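Local coordinates for protein adenylate isopentenyltransferase (Humulus lupulus, PDB 3A8T) that transfers an isopentenyl group from dimethylallyl diphosphate to ATP, ADP or AMP, a step of cytokinin biosynthesis in hop, at residues S57-A62 and E319-Q324; S124-T127 and L132-L135; F142-A145 and R150-S153; F177-V182 and G284-L289; V184-D189 and S304-M309. All blocks are in the same frame, centred on the assembly; numbering follows the deposited sequence.

Contact 1: residues S57-A62 and E319-Q324; sequences SIDLAA and EIWEKQ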
# COMPACT_ATOMS: atom_id res chain seq x y z
N SER A 57 8.94 3.37 7.92
CA SER A 57 9.92 2.29 7.82
C SER A 57 11.27 2.86 7.46
O SER A 57 12.31 2.36 7.94
CB SER A 57 9.51 1.24 6.80
OG SER A 57 9.52 1.71 5.47
N ILE A 58 11.25 3.91 6.64
CA ILE A 58 12.49 4.54 6.24
C ILE A 58 13.03 5.42 7.36
O ILE A 58 14.20 5.40 7.63
CB ILE A 58 12.34 5.35 4.94
CG1 ILE A 58 11.72 4.50 3.85
CG2 ILE A 58 13.75 5.86 4.49
CD1 ILE A 58 12.38 3.15 3.64
N ASP A 59 12.20 6.17 8.04
CA ASP A 59 12.69 6.97 9.16
C ASP A 59 13.33 6.10 10.24
O ASP A 59 14.35 6.44 10.79
CB ASP A 59 11.56 7.79 9.79
CG ASP A 59 11.11 8.99 8.91
OD1 ASP A 59 11.94 9.54 8.15
OD2 ASP A 59 9.93 9.41 9.01
N LEU A 60 12.74 4.96 10.53
CA LEU A 60 13.28 4.07 11.54
C LEU A 60 14.63 3.50 11.16
O LEU A 60 15.37 3.08 12.02
CB LEU A 60 12.30 2.89 11.78
CG LEU A 60 10.98 3.19 12.54
CD1 LEU A 60 10.07 2.04 12.42
CD2 LEU A 60 11.24 3.47 14.04
N ALA A 61 14.95 3.49 9.87
CA ALA A 61 16.20 2.92 9.39
C ALA A 61 17.34 3.81 9.79
O ALA A 61 18.46 3.35 9.90
CB ALA A 61 16.17 2.72 7.84
N ALA A 62 17.06 5.10 9.98
CA ALA A 62 18.14 5.97 10.40
C ALA A 62 18.58 5.65 11.88
O ALA A 62 19.65 6.07 12.29
CB ALA A 62 17.72 7.46 10.27
N GLU A 319 7.55 18.16 11.25
CA GLU A 319 7.66 18.46 12.66
C GLU A 319 6.74 17.57 13.50
O GLU A 319 7.15 16.97 14.49
CB GLU A 319 7.31 19.95 12.92
CG GLU A 319 8.35 20.97 12.45
CD GLU A 319 8.16 22.41 13.06
OE1 GLU A 319 9.05 23.28 12.84
OE2 GLU A 319 7.13 22.67 13.76
N ILE A 320 5.48 17.53 13.08
CA ILE A 320 4.41 16.83 13.76
C ILE A 320 4.63 15.34 13.79
O ILE A 320 4.56 14.72 14.83
CB ILE A 320 3.05 17.21 13.10
CG1 ILE A 320 2.83 18.75 13.32
CG2 ILE A 320 1.95 16.37 13.66
CD1 ILE A 320 2.06 19.53 12.28
N TRP A 321 4.92 14.80 12.63
CA TRP A 321 5.22 13.41 12.47
C TRP A 321 6.43 12.98 13.33
O TRP A 321 6.44 11.91 13.93
CB TRP A 321 5.49 13.20 10.97
CG TRP A 321 5.99 11.86 10.57
CD1 TRP A 321 7.30 11.48 10.41
CD2 TRP A 321 5.20 10.74 10.16
NE1 TRP A 321 7.36 10.20 9.91
CE2 TRP A 321 6.09 9.73 9.76
CE3 TRP A 321 3.83 10.49 10.11
CZ2 TRP A 321 5.65 8.49 9.30
CZ3 TRP A 321 3.39 9.27 9.66
CH2 TRP A 321 4.29 8.29 9.26
N GLU A 322 7.44 13.82 13.40
CA GLU A 322 8.64 13.52 14.15
C GLU A 322 8.24 13.32 15.58
O GLU A 322 8.55 12.31 16.17
CB GLU A 322 9.64 14.69 14.01
CG GLU A 322 11.10 14.25 13.87
CD GLU A 322 11.89 14.94 12.71
OE1 GLU A 322 12.18 16.16 12.86
OE2 GLU A 322 12.23 14.28 11.67
N LYS A 323 7.48 14.27 16.11
CA LYS A 323 7.01 14.23 17.49
C LYS A 323 5.91 13.22 17.76
O LYS A 323 5.98 12.50 18.74
CB LYS A 323 6.49 15.61 17.93
CG LYS A 323 7.54 16.69 17.97
CD LYS A 323 6.97 18.09 18.22
CE LYS A 323 6.18 18.22 19.57
NZ LYS A 323 6.98 18.00 20.85
N GLN A 324 4.91 13.16 16.91
CA GLN A 324 3.79 12.27 17.19
C GLN A 324 3.84 10.84 16.73
O GLN A 324 3.16 9.97 17.29
CB GLN A 324 2.48 12.91 16.70
CG GLN A 324 2.23 14.30 17.30
CD GLN A 324 0.81 14.84 17.06
OE1 GLN A 324 0.36 15.73 17.79
NE2 GLN A 324 0.10 14.31 16.05

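Contact 2: residues S124-T127 and L132-L135; sequences SEIT and LPVL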
# COMPACT_ATOMS: atom_id res chain seq x y z
N SER A 124 14.12 -14.65 7.31
CA SER A 124 15.21 -15.48 7.73
C SER A 124 16.58 -14.95 7.24
O SER A 124 17.57 -14.96 7.95
CB SER A 124 14.89 -16.86 7.21
OG SER A 124 15.67 -17.80 7.88
N GLU A 125 16.59 -14.45 6.03
CA GLU A 125 17.79 -13.92 5.46
C GLU A 125 18.28 -12.63 6.08
O GLU A 125 19.48 -12.46 6.26
CB GLU A 125 17.57 -13.73 3.96
CG GLU A 125 17.63 -15.07 3.22
CD GLU A 125 16.75 -15.10 2.00
OE1 GLU A 125 16.56 -16.22 1.47
OE2 GLU A 125 16.24 -14.04 1.57
N ILE A 126 17.34 -11.73 6.39
CA ILE A 126 17.64 -10.44 6.98
C ILE A 126 18.24 -10.59 8.36
O ILE A 126 19.19 -9.91 8.70
CB ILE A 126 16.33 -9.54 7.06
CG1 ILE A 126 15.82 -9.23 5.65
CG2 ILE A 126 16.58 -8.30 7.85
CD1 ILE A 126 14.38 -8.93 5.61
N THR A 127 17.61 -11.43 9.15
CA THR A 127 18.06 -11.70 10.50
C THR A 127 19.45 -12.27 10.36
O THR A 127 20.33 -11.99 11.16
CB THR A 127 17.15 -12.77 11.16
OG1 THR A 127 15.79 -12.34 11.12
CG2 THR A 127 17.56 -12.97 12.62
N LEU A 132 17.21 -5.90 11.46
CA LEU A 132 15.83 -6.19 11.79
C LEU A 132 14.94 -6.23 10.57
O LEU A 132 14.99 -5.33 9.77
CB LEU A 132 15.32 -5.15 12.75
CG LEU A 132 13.83 -5.28 12.98
CD1 LEU A 132 13.46 -6.37 13.95
CD2 LEU A 132 13.42 -3.99 13.51
N PRO A 133 14.17 -7.33 10.37
CA PRO A 133 13.25 -7.39 9.21
C PRO A 133 11.97 -6.58 9.62
O PRO A 133 11.49 -6.66 10.78
CB PRO A 133 12.97 -8.88 9.07
CG PRO A 133 13.08 -9.37 10.43
CD PRO A 133 14.30 -8.65 10.99
N VAL A 134 11.42 -5.81 8.69
CA VAL A 134 10.24 -4.97 8.96
C VAL A 134 9.19 -5.23 7.89
O VAL A 134 9.42 -4.94 6.72
CB VAL A 134 10.63 -3.53 8.90
CG1 VAL A 134 9.48 -2.64 9.29
CG2 VAL A 134 11.85 -3.31 9.80
N LEU A 135 8.06 -5.80 8.29
CA LEU A 135 6.96 -6.08 7.36
C LEU A 135 6.16 -4.79 7.15
O LEU A 135 5.56 -4.30 8.08
CB LEU A 135 6.06 -7.15 7.96
CG LEU A 135 5.18 -7.93 7.02
CD1 LEU A 135 5.99 -8.65 5.98
CD2 LEU A 135 4.33 -8.91 7.85

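Contact 3: residues F142-A145 and R150-S153; sequences FIHA and RFDS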
# COMPACT_ATOMS: atom_id res chain seq x y z
N PHE A 142 -1.97 -11.04 3.55
CA PHE A 142 -0.56 -11.40 3.40
C PHE A 142 0.11 -11.36 4.75
O PHE A 142 0.92 -12.23 5.06
CB PHE A 142 0.18 -10.46 2.42
CG PHE A 142 0.12 -10.91 0.96
CD1 PHE A 142 -0.83 -11.85 0.53
CD2 PHE A 142 1.01 -10.40 0.02
CE1 PHE A 142 -0.86 -12.28 -0.81
CE2 PHE A 142 0.96 -10.83 -1.31
CZ PHE A 142 0.03 -11.77 -1.71
N ILE A 143 -0.21 -10.37 5.56
CA ILE A 143 0.38 -10.29 6.88
C ILE A 143 0.02 -11.54 7.69
O ILE A 143 0.88 -12.15 8.32
CB ILE A 143 -0.10 -9.06 7.63
CG1 ILE A 143 0.41 -7.78 6.96
CG2 ILE A 143 0.38 -9.12 9.05
CD1 ILE A 143 -0.41 -6.49 7.30
N HIS A 144 -1.24 -11.92 7.68
CA HIS A 144 -1.69 -13.12 8.42
C HIS A 144 -1.10 -14.43 7.89
O HIS A 144 -0.59 -15.24 8.66
CB HIS A 144 -3.24 -13.16 8.44
CG HIS A 144 -3.82 -14.54 8.55
ND1 HIS A 144 -3.98 -15.37 7.45
CD2 HIS A 144 -4.24 -15.25 9.62
CE1 HIS A 144 -4.47 -16.53 7.84
NE2 HIS A 144 -4.63 -16.48 9.15
N ALA A 145 -1.15 -14.64 6.59
CA ALA A 145 -0.59 -15.85 6.02
C ALA A 145 0.86 -16.03 6.48
O ALA A 145 1.25 -17.12 6.88
CB ALA A 145 -0.63 -15.79 4.50
N ARG A 150 0.53 -22.12 11.76
CA ARG A 150 0.13 -23.09 10.75
C ARG A 150 -0.78 -22.34 9.79
O ARG A 150 -1.79 -21.77 10.18
CB ARG A 150 -0.59 -24.30 11.37
CG ARG A 150 0.31 -25.32 12.06
CD ARG A 150 -0.13 -26.76 11.75
NE ARG A 150 0.04 -27.08 10.32
CZ ARG A 150 0.49 -28.24 9.82
NH1 ARG A 150 0.82 -29.24 10.64
NH2 ARG A 150 0.61 -28.39 8.50
N PHE A 151 -0.40 -22.32 8.53
CA PHE A 151 -1.22 -21.59 7.61
C PHE A 151 -2.35 -22.43 7.06
O PHE A 151 -2.14 -23.55 6.62
CB PHE A 151 -0.38 -21.01 6.46
CG PHE A 151 -1.18 -20.13 5.54
CD1 PHE A 151 -2.04 -19.17 6.06
CD2 PHE A 151 -1.14 -20.30 4.17
CE1 PHE A 151 -2.85 -18.42 5.23
CE2 PHE A 151 -1.94 -19.55 3.34
CZ PHE A 151 -2.80 -18.62 3.86
N ASP A 152 -3.56 -21.87 7.11
CA ASP A 152 -4.75 -22.54 6.59
C ASP A 152 -4.78 -22.19 5.12
O ASP A 152 -5.39 -21.21 4.71
CB ASP A 152 -6.01 -22.03 7.27
CG ASP A 152 -7.21 -22.96 7.09
OD1 ASP A 152 -7.27 -23.70 6.06
OD2 ASP A 152 -8.09 -22.94 7.99
N SER A 153 -4.09 -23.01 4.35
CA SER A 153 -3.95 -22.87 2.91
C SER A 153 -5.31 -22.54 2.32
O SER A 153 -5.52 -21.44 1.80
CB SER A 153 -3.40 -24.18 2.34
OG SER A 153 -2.53 -24.80 3.30

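Contact 4: residues F177-V182 and G284-L289; sequences FLWVDV and GKILRL. With ATP (adenosine-5'-triphosphate), chain B.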
# COMPACT_ATOMS: atom_id res chain seq x y z
N PHE A 177 4.11 -4.81 16.70
CA PHE A 177 3.17 -4.29 15.73
C PHE A 177 3.00 -2.81 15.90
O PHE A 177 2.51 -2.37 16.91
CB PHE A 177 1.78 -4.89 15.95
CG PHE A 177 1.71 -6.37 15.78
CD1 PHE A 177 1.67 -6.94 14.52
CD2 PHE A 177 1.64 -7.20 16.90
CE1 PHE A 177 1.56 -8.32 14.35
CE2 PHE A 177 1.53 -8.60 16.75
CZ PHE A 177 1.49 -9.15 15.48
N LEU A 178 3.40 -2.01 14.92
CA LEU A 178 3.16 -0.58 15.01
C LEU A 178 1.97 -0.38 14.07
O LEU A 178 2.01 -0.81 12.91
CB LEU A 178 4.33 0.24 14.51
CG LEU A 178 5.64 0.06 15.28
CD1 LEU A 178 6.73 0.96 14.73
CD2 LEU A 178 5.37 0.37 16.73
N TRP A 179 0.92 0.24 14.58
CA TRP A 179 -0.26 0.52 13.79
C TRP A 179 -0.38 2.05 13.66
O TRP A 179 -0.57 2.74 14.66
CB TRP A 179 -1.51 -0.10 14.46
CG TRP A 179 -2.83 0.40 13.96
CD1 TRP A 179 -3.15 0.77 12.68
CD2 TRP A 179 -4.04 0.53 14.72
NE1 TRP A 179 -4.49 1.12 12.61
CE2 TRP A 179 -5.05 0.98 13.84
CE3 TRP A 179 -4.36 0.32 16.06
CZ2 TRP A 179 -6.35 1.21 14.26
CZ3 TRP A 179 -5.66 0.56 16.49
CH2 TRP A 179 -6.65 1.00 15.59
N VAL A 180 -0.23 2.56 12.43
CA VAL A 180 -0.33 3.99 12.17
C VAL A 180 -1.78 4.29 11.86
O VAL A 180 -2.32 3.83 10.87
CB VAL A 180 0.61 4.47 11.00
CG1 VAL A 180 0.55 5.97 10.86
CG2 VAL A 180 2.04 4.08 11.29
N ASP A 181 -2.42 5.06 12.72
CA ASP A 181 -3.81 5.36 12.55
C ASP A 181 -4.04 6.84 12.20
O ASP A 181 -3.30 7.74 12.60
CB ASP A 181 -4.52 4.92 13.85
CG ASP A 181 -6.04 5.09 13.82
OD1 ASP A 181 -6.73 4.61 12.87
OD2 ASP A 181 -6.55 5.70 14.78
N VAL A 182 -5.08 7.07 11.41
CA VAL A 182 -5.46 8.39 10.98
C VAL A 182 -6.98 8.49 11.09
O VAL A 182 -7.68 7.53 10.78
CB VAL A 182 -5.03 8.58 9.52
CG1 VAL A 182 -5.46 9.93 9.00
CG2 VAL A 182 -3.52 8.44 9.43
N GLY A 284 -11.38 -1.70 9.74
CA GLY A 284 -12.24 -2.63 10.45
C GLY A 284 -11.53 -3.93 10.64
O GLY A 284 -11.57 -4.56 11.69
N LYS A 285 -10.86 -4.34 9.58
CA LYS A 285 -10.09 -5.56 9.58
C LYS A 285 -9.00 -5.44 10.67
O LYS A 285 -8.78 -6.35 11.49
CB LYS A 285 -9.51 -5.68 8.19
CG LYS A 285 -8.85 -6.98 7.80
CD LYS A 285 -8.68 -6.99 6.29
CE LYS A 285 -10.04 -6.92 5.61
NZ LYS A 285 -10.02 -7.36 4.18
N ILE A 286 -8.31 -4.31 10.71
CA ILE A 286 -7.29 -4.14 11.74
C ILE A 286 -7.93 -4.19 13.12
O ILE A 286 -7.40 -4.80 14.04
CB ILE A 286 -6.52 -2.82 11.58
CG1 ILE A 286 -5.61 -2.92 10.36
CG2 ILE A 286 -5.73 -2.53 12.86
CD1 ILE A 286 -5.21 -1.61 9.74
N LEU A 287 -9.08 -3.56 13.26
CA LEU A 287 -9.77 -3.59 14.51
C LEU A 287 -10.07 -5.04 14.93
O LEU A 287 -10.08 -5.34 16.10
CB LEU A 287 -11.05 -2.74 14.41
CG LEU A 287 -10.73 -1.24 14.35
CD1 LEU A 287 -11.95 -0.46 13.96
CD2 LEU A 287 -10.19 -0.76 15.71
N ARG A 288 -10.28 -5.94 13.98
CA ARG A 288 -10.56 -7.32 14.36
C ARG A 288 -9.33 -8.09 14.86
O ARG A 288 -9.48 -9.08 15.56
CB ARG A 288 -11.22 -8.10 13.19
CG ARG A 288 -12.77 -8.03 13.10
CD ARG A 288 -13.34 -6.59 13.23
NE ARG A 288 -14.27 -6.24 12.13
CZ ARG A 288 -14.87 -5.07 11.94
NH1 ARG A 288 -14.69 -4.03 12.76
NH2 ARG A 288 -15.66 -4.92 10.88
N LEU A 289 -8.12 -7.68 14.50
CA LEU A 289 -6.94 -8.39 14.97
C LEU A 289 -6.65 -7.89 16.35
O LEU A 289 -5.86 -8.50 17.10
CB LEU A 289 -5.75 -8.11 14.10
CG LEU A 289 -6.09 -8.25 12.64
CD1 LEU A 289 -6.29 -6.87 12.13
CD2 LEU A 289 -5.00 -8.93 11.89
PG ATP B . -8.86 -8.84 0.20
O1G ATP B . -8.35 -10.22 0.47
O2G ATP B . -9.04 -8.69 -1.41
O3G ATP B . -10.30 -8.62 0.90
PB ATP B . -6.45 -8.15 1.35
O1B ATP B . -6.45 -8.34 2.76
O2B ATP B . -6.08 -9.49 0.67
O3B ATP B . -7.87 -7.65 0.82
PA ATP B . -5.68 -5.52 0.65
O1A ATP B . -6.71 -4.95 1.51
O2A ATP B . -4.34 -4.63 0.87
O3A ATP B . -5.27 -7.08 1.00
O5' ATP B . -6.02 -5.34 -0.93
C5' ATP B . -7.36 -5.58 -1.26
C4' ATP B . -7.62 -4.87 -2.57
O4' ATP B . -7.36 -3.47 -2.39
C3' ATP B . -6.70 -5.29 -3.73
O3' ATP B . -7.23 -6.42 -4.42
C2' ATP B . -6.65 -4.02 -4.59
O2' ATP B . -7.72 -3.98 -5.46
C1' ATP B . -6.73 -2.88 -3.60
N9 ATP B . -5.38 -2.35 -3.29
C8 ATP B . -4.58 -2.70 -2.20
N7 ATP B . -3.40 -2.12 -2.29
C5 ATP B . -3.35 -1.36 -3.42
C6 ATP B . -2.37 -0.52 -4.08
N6 ATP B . -1.11 -0.31 -3.57
N1 ATP B . -2.73 0.08 -5.23
C2 ATP B . -3.94 -0.09 -5.76
N3 ATP B . -4.87 -0.86 -5.20
C4 ATP B . -4.64 -1.50 -4.07

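Contact 5: residues V184-D189 and S304-M309; sequences VKVLTD and SFRAAM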
# COMPACT_ATOMS: atom_id res chain seq x y z
N VAL A 184 -10.62 8.69 10.04
CA VAL A 184 -11.17 8.43 8.72
C VAL A 184 -11.31 9.66 7.84
O VAL A 184 -10.79 9.68 6.73
CB VAL A 184 -12.55 7.69 8.79
CG1 VAL A 184 -12.31 6.20 9.03
CG2 VAL A 184 -13.44 8.27 9.89
N LYS A 185 -11.97 10.69 8.35
CA LYS A 185 -12.13 11.91 7.56
C LYS A 185 -10.81 12.48 7.04
O LYS A 185 -10.71 12.82 5.89
CB LYS A 185 -12.87 12.99 8.34
CG LYS A 185 -13.39 14.08 7.43
CD LYS A 185 -14.02 13.44 6.17
CE LYS A 185 -14.70 14.44 5.23
NZ LYS A 185 -13.85 15.60 4.84
N VAL A 186 -9.81 12.60 7.89
CA VAL A 186 -8.54 13.12 7.42
C VAL A 186 -7.93 12.17 6.38
O VAL A 186 -7.42 12.61 5.35
CB VAL A 186 -7.58 13.32 8.61
CG1 VAL A 186 -6.18 13.76 8.12
CG2 VAL A 186 -8.18 14.37 9.53
N LEU A 187 -8.03 10.87 6.63
CA LEU A 187 -7.48 9.86 5.76
C LEU A 187 -8.16 9.95 4.42
O LEU A 187 -7.53 10.03 3.39
CB LEU A 187 -7.66 8.49 6.39
CG LEU A 187 -7.02 7.34 5.61
CD1 LEU A 187 -5.54 7.62 5.38
CD2 LEU A 187 -7.27 6.02 6.35
N THR A 188 -9.48 9.94 4.46
CA THR A 188 -10.34 10.08 3.30
C THR A 188 -9.89 11.26 2.44
O THR A 188 -9.60 11.12 1.25
CB THR A 188 -11.78 10.29 3.84
OG1 THR A 188 -12.37 9.01 4.06
CG2 THR A 188 -12.62 11.09 2.91
N ASP A 189 -9.83 12.44 3.04
CA ASP A 189 -9.38 13.62 2.36
C ASP A 189 -7.94 13.51 1.85
O ASP A 189 -7.62 13.98 0.75
CB ASP A 189 -9.50 14.83 3.30
CG ASP A 189 -10.95 15.24 3.53
OD1 ASP A 189 -11.21 16.17 4.33
OD2 ASP A 189 -11.85 14.62 2.89
N SER A 304 -0.55 14.95 11.50
CA SER A 304 0.54 14.96 10.55
C SER A 304 -0.05 15.05 9.18
O SER A 304 0.45 15.77 8.33
CB SER A 304 1.39 13.66 10.64
OG SER A 304 2.14 13.55 11.84
N PHE A 305 -1.12 14.29 8.97
CA PHE A 305 -1.82 14.25 7.71
C PHE A 305 -2.59 15.53 7.42
O PHE A 305 -2.56 16.03 6.27
CB PHE A 305 -2.72 13.01 7.68
CG PHE A 305 -1.95 11.74 7.43
CD1 PHE A 305 -1.95 11.15 6.19
CD2 PHE A 305 -1.11 11.23 8.41
CE1 PHE A 305 -1.10 10.07 5.92
CE2 PHE A 305 -0.26 10.15 8.13
CZ PHE A 305 -0.26 9.58 6.89
N ARG A 306 -3.25 16.06 8.45
CA ARG A 306 -4.00 17.32 8.35
C ARG A 306 -3.00 18.34 7.82
O ARG A 306 -3.22 18.97 6.79
CB ARG A 306 -4.48 17.75 9.73
CG ARG A 306 -5.91 18.21 9.86
CD ARG A 306 -6.29 18.55 11.35
NE ARG A 306 -7.07 17.51 12.04
CZ ARG A 306 -8.27 17.15 11.63
NH1 ARG A 306 -8.80 17.75 10.57
NH2 ARG A 306 -8.95 16.18 12.23
N ALA A 307 -1.88 18.48 8.52
CA ALA A 307 -0.83 19.41 8.10
C ALA A 307 -0.27 19.06 6.70
O ALA A 307 0.06 19.92 5.91
CB ALA A 307 0.27 19.42 9.11
N ALA A 308 -0.20 17.78 6.41
CA ALA A 308 0.29 17.31 5.12
C ALA A 308 -0.61 17.73 3.95
O ALA A 308 -0.17 17.71 2.81
CB ALA A 308 0.40 15.79 5.16
N MET A 309 -1.85 18.08 4.25
CA MET A 309 -2.83 18.46 3.23
C MET A 309 -2.50 19.76 2.57
O MET A 309 -2.81 19.98 1.40
CB MET A 309 -4.21 18.57 3.85
CG MET A 309 -4.85 17.26 4.19
SD MET A 309 -5.14 16.26 2.72
CE MET A 309 -6.76 16.89 2.17

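Contact 1: residues S57-A62 and E319-Q324
Trp321 of helix 315-338 reaches across to Asp59 of helix 53-61, and this one pair carries the contact. From CB the indole runs out toward the facing helix, because CG stands anti to the backbone N (chi1 173°). Beyond CG, the pyrrole edge leads. Trp321 CD1 comes 3.6 Å from Asp59 OD2. The next atom, NE1, donates a hydrogen bond to the same oxygen, with 2.8 Å between Trp321 NE1 and Asp59 OD2. CE2 of Trp321 falls back to 3.9 Å from Asp59 OD2. The bond is fairly straight, with an N-H...O angle of 158°. The carboxylate oxygen sits at the ring edge, in the indole plane, and the N-H meets it nearly in line with the CG-OD2 bond. The two flat groups are twisted well apart, at 62°. A buried indole N-H is thus satisfied by one anionic oxygen. The other oxygen, OD1, has a long, weak ion pair with Arg55. Glu322 brings a like charge nearby, its OE2 being 5.9 Å from Asp59 OD1, and this might raise the acid's affinity for a proton slightly. The Trp321 side chain also reaches Gly52 of the P-loop and touches Ala301 and Ser304. The bond therefore ties the helix that follows the P-loop to the C-terminal helix 315-338, with helix 302-309 alongside and strand 66-70 against Ser57 and Leu60.

Contact 2: residues S124-T127 and L132-L135
Thr127 OG1 is hydrogen-bonded to the carbonyl oxygen of Val123, one turn back in its own helix, and lies 4.0 Å from Pro133 CD across the contact. OG1 is thereby satisfied within the helix and meets the proline only by packing. Ile126 carries most of the rest. Its CG2 branch comes down over the ring nitrogen of the proline, with 3.6 Å from Ile126 CG2 to Pro133 N. The CG1 branch leaves CB beside the backbone N (chi1 -64°) and carries Ile126 CD1 along the proline ring to 3.7 Å from Pro133 CB. Both methyls lie against the same face of the proline ring. With an alanine in place of Ile126, both methyls are gone, and a gap would probably open between helix 112-128 and Pro133. Helix 112-128 packs here on the strand that follows it, 132-136, as in the alternating helices and strands of the P-loop NTPase fold. Strands 66-70 and 41-46 flank that strand, and Ile126 also touches Glu67 and Ile69. Pro133 has no N-H to offer, and the atoms that meet the helix are mainly its ring carbons. The contact relies on shape and the burial of apolar surface.

Contact 3: residues F142-A145 and R150-S153
Phe151 lies over Ala145, where the chain doubles back after helix 140-147 of the P-loop NTPase fold. The phenyl swings in toward the helix because its CG is anti to the backbone N (chi1 -175°). One ring face then receives the Ala145 methyl in a CH-pi contact, with Ala145 CB 3.8 Å from the Phe151 ring centroid. The methyl is displaced toward the rim, near CE1 and CZ. Phe151 CE1 is 3.5 Å from both CA and CB of Ala145. His144 approaches the same ring from its edge. Its imidazole also takes the extended first torsion (chi1 153°), which sends its CE1 out to the phenyl. The two ring planes stand 65° apart, in an oblique pairing. On the opposite phenyl face Ser153 N lies above the rim. Asp152 is the centre of an inverse gamma turn, closed by a weak bond from Ser153 N to Phe151 O of 3.0 Å. The turn folds Ser153 N over the ring. Phe151 also touches Ala113 and Arg116 of helix 112-128, and Arg116 NH1 donates a hydrogen bond to Ala145 O. Bound ATP is not far off, about 8 Å from the side chain of His144. The phenyl thus has neighbours on both faces and at an edge, and at the edge His144 CE1 stands 3.6 Å from Phe151 CE1, near the phenyl plane.

Contact 4: residues F177-V182 and G284-L289
Trp179 on strand 174-181 presents one face of its indole to Ile286 on helix 257-289. The Ile286 CG2 methyl sits almost squarely over the five-membered ring, 3.8 Å from its centroid and 15° off the normal. This is a CH-pi contact. The nearest ring atom is Trp179 CE2, 3.7 Å from Ile286 CG2. The second branch of the isoleucine adds less: Ile286 CD1 comes to 4.0 Å from Trp179 NE1. With chi1 at -71°, CG2 stands anti to the backbone N and is the branch that meets the ring. Leu287 meets the far end of the indole, its CD2 lying 4.0 Å from Trp179 CH2. It comes at the six-membered ring obliquely. On the opposite indole face lies Asp181, two residues on along the same strand, with Asp181 CB 3.9 Å above the ring plane and toward its rim. Trp179 thus lies between a residue of its own strand and the helix. These neighbours on both faces probably limit rotation of the indole. Trp179 also touches Arg298 of strand 296-300. On the helix, Lys285 points elsewhere, and its NZ stands 3.5 Å from O3G of the ATP gamma phosphate. The charge of the lysine would be expected to favour the phosphates. Ile286 touches Asn140 and Gly47 as well, both residues that bind ATP. A long helix packed on the central parallel sheet, next to the Walker A loop, places this contact at the nucleotide end of a P-loop NTPase fold.

Contact 5: residues V184-D189 and S304-M309
Val186 of helix 184-201 faces both Phe305 and Arg306 of helix 302-309. CG2 lies over one face of the Arg306 guanidinium, displaced toward its rim, with Arg306 NH2 as the nearest atom at 3.3 Å from Val186 CG2. The arginine crosses the valine at about a right angle. Its chain bends at chi3, which lays the flat group across the methyl, while NE has a long, weak ion pair with Glu303. CG1 of Val186 is anti to the backbone N (chi1 175°) and meets the root of the neighbouring side chain, 3.6 Å from Phe305 CB. The same Val186 CG1 is 3.7 Å from Arg306 N. A glycine in place of Val186 lacks both methyls and would probably strip one face of the Arg306 guanidinium of its packing and leave it freer to turn. One turn on, Met309 curls back, bent at chi2 and chi3. Its CE then rests 3.4 Å from Asp189 O and 3.6 Å from Asp189 CB. The carboxylate of Asp189 is paired within its own helix, where Lys185 NZ makes a salt bridge of 2.7 Å to Asp189 OD1. The segment axes approach to 9.5 Å and run in roughly the same direction, 34° apart. Phe305 also meets Tyr190 edge-to-face. The helix pair is flanked by helix 315-338, against Ser304 and Ala307, and by helix 257-289, against Val184 and Leu187.

Overall arrangement
Contacts 1, 4 and 5 meet at Phe305: Phe305 CE2 is 4.1 Å from Trp321 CZ3, and Phe305 CD2 is 3.8 Å from Val182 CG2. All three also touch the P-loop. Contacts 4 and 5 cross along the chain, and contact 1 encloses the other four. Leu60 and Leu178 join contacts 1 and 4. Contact 2 reaches the same sheet as contact 4 but touches contact 3 instead, through Leu135 CD2 and Ile143 CG2 at 4.1 Å. Contacts 3 and 5 lie on opposite sides of the chain's centre, their centres 32 Å apart. Bound ATP lies nearest contact 4, through Lys285, and then contact 3. Contact 2 is away from the annotated sites.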